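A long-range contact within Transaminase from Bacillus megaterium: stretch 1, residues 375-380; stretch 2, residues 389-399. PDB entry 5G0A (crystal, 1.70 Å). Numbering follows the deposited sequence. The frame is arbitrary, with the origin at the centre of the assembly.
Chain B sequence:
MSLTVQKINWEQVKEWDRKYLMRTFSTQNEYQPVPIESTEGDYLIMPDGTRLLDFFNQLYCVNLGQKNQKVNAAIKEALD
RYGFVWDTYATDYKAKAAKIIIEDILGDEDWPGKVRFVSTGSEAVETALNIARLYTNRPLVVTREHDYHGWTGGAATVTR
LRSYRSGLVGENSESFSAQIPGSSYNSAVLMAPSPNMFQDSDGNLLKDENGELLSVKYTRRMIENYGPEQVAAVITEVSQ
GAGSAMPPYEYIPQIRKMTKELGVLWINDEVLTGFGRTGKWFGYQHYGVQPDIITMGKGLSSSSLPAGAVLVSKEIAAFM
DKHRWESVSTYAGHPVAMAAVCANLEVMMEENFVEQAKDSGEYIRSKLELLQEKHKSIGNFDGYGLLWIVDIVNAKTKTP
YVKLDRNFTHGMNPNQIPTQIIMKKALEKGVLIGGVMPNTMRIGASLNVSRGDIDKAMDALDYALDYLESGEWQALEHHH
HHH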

# COMPACT_ATOMS: atom_id res chain seq x y z
N HIS B 375 -16.31 -2.17 -47.44
CA HIS B 375 -15.14 -2.75 -46.78
C HIS B 375 -15.50 -3.70 -45.65
O HIS B 375 -15.90 -3.27 -44.57
CB HIS B 375 -14.24 -1.65 -46.20
CG HIS B 375 -13.57 -0.82 -47.24
ND1 HIS B 375 -12.53 -1.29 -48.01
CD2 HIS B 375 -13.76 0.47 -47.62
CE1 HIS B 375 -12.12 -0.34 -48.83
NE2 HIS B 375 -12.85 0.74 -48.62
N LYS B 376 -15.29 -5.00 -45.89
CA LYS B 376 -15.63 -6.04 -44.92
C LYS B 376 -14.66 -6.07 -43.73
O LYS B 376 -14.91 -6.76 -42.74
CB LYS B 376 -15.75 -7.40 -45.61
CG LYS B 376 -16.83 -7.42 -46.70
CD LYS B 376 -16.99 -8.77 -47.38
CE LYS B 376 -18.05 -8.67 -48.46
NZ LYS B 376 -18.45 -9.98 -49.04
N SER B 377 -13.56 -5.32 -43.84
CA SER B 377 -12.63 -5.12 -42.73
C SER B 377 -13.21 -4.22 -41.63
O SER B 377 -12.66 -4.16 -40.52
CB SER B 377 -11.30 -4.53 -43.22
OG SER B 377 -11.49 -3.23 -43.76
N ILE B 378 -14.29 -3.51 -41.94
CA ILE B 378 -15.05 -2.79 -40.92
C ILE B 378 -16.10 -3.74 -40.34
O ILE B 378 -17.08 -4.07 -41.00
CB ILE B 378 -15.72 -1.50 -41.46
CG1 ILE B 378 -14.65 -0.52 -41.98
CG2 ILE B 378 -16.55 -0.82 -40.37
CD1 ILE B 378 -15.20 0.60 -42.85
N GLY B 379 -15.87 -4.19 -39.10
CA GLY B 379 -16.82 -5.05 -38.40
C GLY B 379 -17.99 -4.27 -37.85
O GLY B 379 -19.15 -4.69 -37.94
N ASN B 380 -17.69 -3.11 -37.27
CA ASN B 380 -18.68 -2.18 -36.72
C ASN B 380 -18.07 -0.79 -36.55
O ASN B 380 -16.86 -0.62 -36.65
CB ASN B 380 -19.24 -2.68 -35.39
CG ASN B 380 -20.51 -1.95 -34.99
OD1 ASN B 380 -21.34 -1.63 -35.83
ND2 ASN B 380 -20.66 -1.68 -33.69
N ILE B 389 -15.33 5.43 -33.14
CA ILE B 389 -14.58 4.20 -33.10
C ILE B 389 -14.98 3.39 -34.33
O ILE B 389 -16.15 3.41 -34.71
CB ILE B 389 -14.87 3.33 -31.85
CG1 ILE B 389 -16.38 3.09 -31.69
CG2 ILE B 389 -14.27 3.94 -30.59
CD1 ILE B 389 -16.72 1.67 -31.28
N VAL B 390 -14.01 2.72 -34.93
CA VAL B 390 -14.24 1.79 -36.02
C VAL B 390 -13.52 0.50 -35.67
O VAL B 390 -12.28 0.46 -35.55
CB VAL B 390 -13.72 2.32 -37.38
CG1 VAL B 390 -14.04 1.32 -38.50
CG2 VAL B 390 -14.30 3.69 -37.72
N ASP B 391 -14.31 -0.56 -35.48
CA ASP B 391 -13.74 -1.87 -35.17
C ASP B 391 -13.23 -2.52 -36.45
O ASP B 391 -13.98 -2.75 -37.39
CB ASP B 391 -14.77 -2.77 -34.48
CG ASP B 391 -15.36 -2.16 -33.22
OD1 ASP B 391 -14.60 -1.56 -32.43
OD2 ASP B 391 -16.58 -2.31 -33.01
N ILE B 392 -11.93 -2.79 -36.46
CA ILE B 392 -11.25 -3.35 -37.62
C ILE B 392 -11.13 -4.87 -37.41
O ILE B 392 -10.72 -5.33 -36.35
CB ILE B 392 -9.85 -2.71 -37.82
CG1 ILE B 392 -9.96 -1.17 -37.98
CG2 ILE B 392 -9.11 -3.31 -39.01
CD1 ILE B 392 -10.62 -0.69 -39.26
N VAL B 393 -11.52 -5.64 -38.42
CA VAL B 393 -11.49 -7.10 -38.34
C VAL B 393 -10.95 -7.71 -39.64
O VAL B 393 -10.95 -7.06 -40.68
CB VAL B 393 -12.88 -7.70 -38.08
CG1 VAL B 393 -13.39 -7.34 -36.68
CG2 VAL B 393 -13.87 -7.27 -39.16
N ASN B 394 -10.50 -8.95 -39.55
CA ASN B 394 -10.18 -9.76 -40.72
C ASN B 394 -11.45 -9.95 -41.54
O ASN B 394 -12.44 -10.48 -41.04
CB ASN B 394 -9.59 -11.11 -40.27
CG ASN B 394 -9.12 -11.98 -41.43
OD1 ASN B 394 -9.68 -11.94 -42.52
ND2 ASN B 394 -8.09 -12.78 -41.18
N ALA B 395 -11.42 -9.50 -42.80
CA ALA B 395 -12.60 -9.45 -43.67
C ALA B 395 -13.29 -10.80 -43.90
O ALA B 395 -14.49 -10.85 -44.19
CB ALA B 395 -12.23 -8.81 -45.01
N LYS B 396 -12.53 -11.88 -43.77
CA LYS B 396 -13.06 -13.23 -44.03
C LYS B 396 -13.67 -13.88 -42.78
O LYS B 396 -14.60 -14.68 -42.88
CB LYS B 396 -11.97 -14.12 -44.63
CG LYS B 396 -11.25 -13.52 -45.83
CD LYS B 396 -10.37 -14.52 -46.56
CE LYS B 396 -11.02 -14.98 -47.86
NZ LYS B 396 -10.09 -15.74 -48.74
N THR B 397 -13.14 -13.52 -41.62
CA THR B 397 -13.56 -14.11 -40.35
C THR B 397 -14.46 -13.19 -39.53
O THR B 397 -15.18 -13.64 -38.63
CB THR B 397 -12.35 -14.45 -39.47
OG1 THR B 397 -11.66 -13.24 -39.13
CG2 THR B 397 -11.39 -15.38 -40.21
N LYS B 398 -14.40 -11.89 -39.82
CA LYS B 398 -15.08 -10.86 -39.02
C LYS B 398 -14.64 -10.85 -37.55
O LYS B 398 -15.40 -10.46 -36.67
CB LYS B 398 -16.61 -10.97 -39.15
CG LYS B 398 -17.16 -10.59 -40.52
CD LYS B 398 -17.18 -9.08 -40.74
CE LYS B 398 -17.56 -8.74 -42.17
NZ LYS B 398 -17.63 -7.27 -42.39
N THR B 399 -13.40 -11.29 -37.31
CA THR B 399 -12.80 -11.30 -35.97
C THR B 399 -11.46 -10.53 -36.01
O THR B 399 -10.86 -10.40 -37.08
CB THR B 399 -12.55 -12.73 -35.45
OG1 THR B 399 -11.73 -13.45 -36.37
CG2 THR B 399 -13.86 -13.48 -35.24

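How do the two backbones meet where stretch 2 begins? The strand portions 378-380 and 389-392 lie side by side in antiparallel fashion, though with their axes 121° apart the pairing is splayed. Ile389 stays out of contact, and Val390 makes the first one: its CG1 lies 3.8 Å from CG2 of Ile378, an apolar meeting of two buried branched side chains.

What does Asp391 contribute? Mainly its backbone, which bonds in both directions. Asp391 N donates to Asn380 O at 2.8 Å, and Asp391 O accepts from Gly379 N at 2.9 Å, so one residue grips two successive residues of stretch 1. On the side-chain level, Asp391 OD2 comes within 3.6 Å of Asn380 CB.

How is the pairing carried past the strand's end? Ile392 faces Ile378 as a non-hydrogen-bonded antiparallel pair, CA to CA 5.1 Å, both side chains on the same face. Beyond it, Val393 N donates to Ser377 O at 2.8 Å and a nearly straight 166°. The same Ser377 O also receives a CA-H...O contact from Ile392 CA at 3.3 Å, and Ser377 CA returns one to Val393 O at 3.3 Å. The side chain of Val393 covers the glycine, with CG2 3.7 Å from Gly379 N.

Why does stretch 2 touch again after Asn394 points away? The chain turns back, with Lys398 N bonded to Asn394 O at 2.7 Å. Before this turn closes, Ala395 packs its CB 3.8 Å from CB of Lys376; after it, Lys398 reaches over so that its NZ donates to Lys376 O at 2.8 Å. That carbonyl lies within the type I turn from His375 to Ile378, and the Lys398 ammonium ties this turn to the far end of stretch 2.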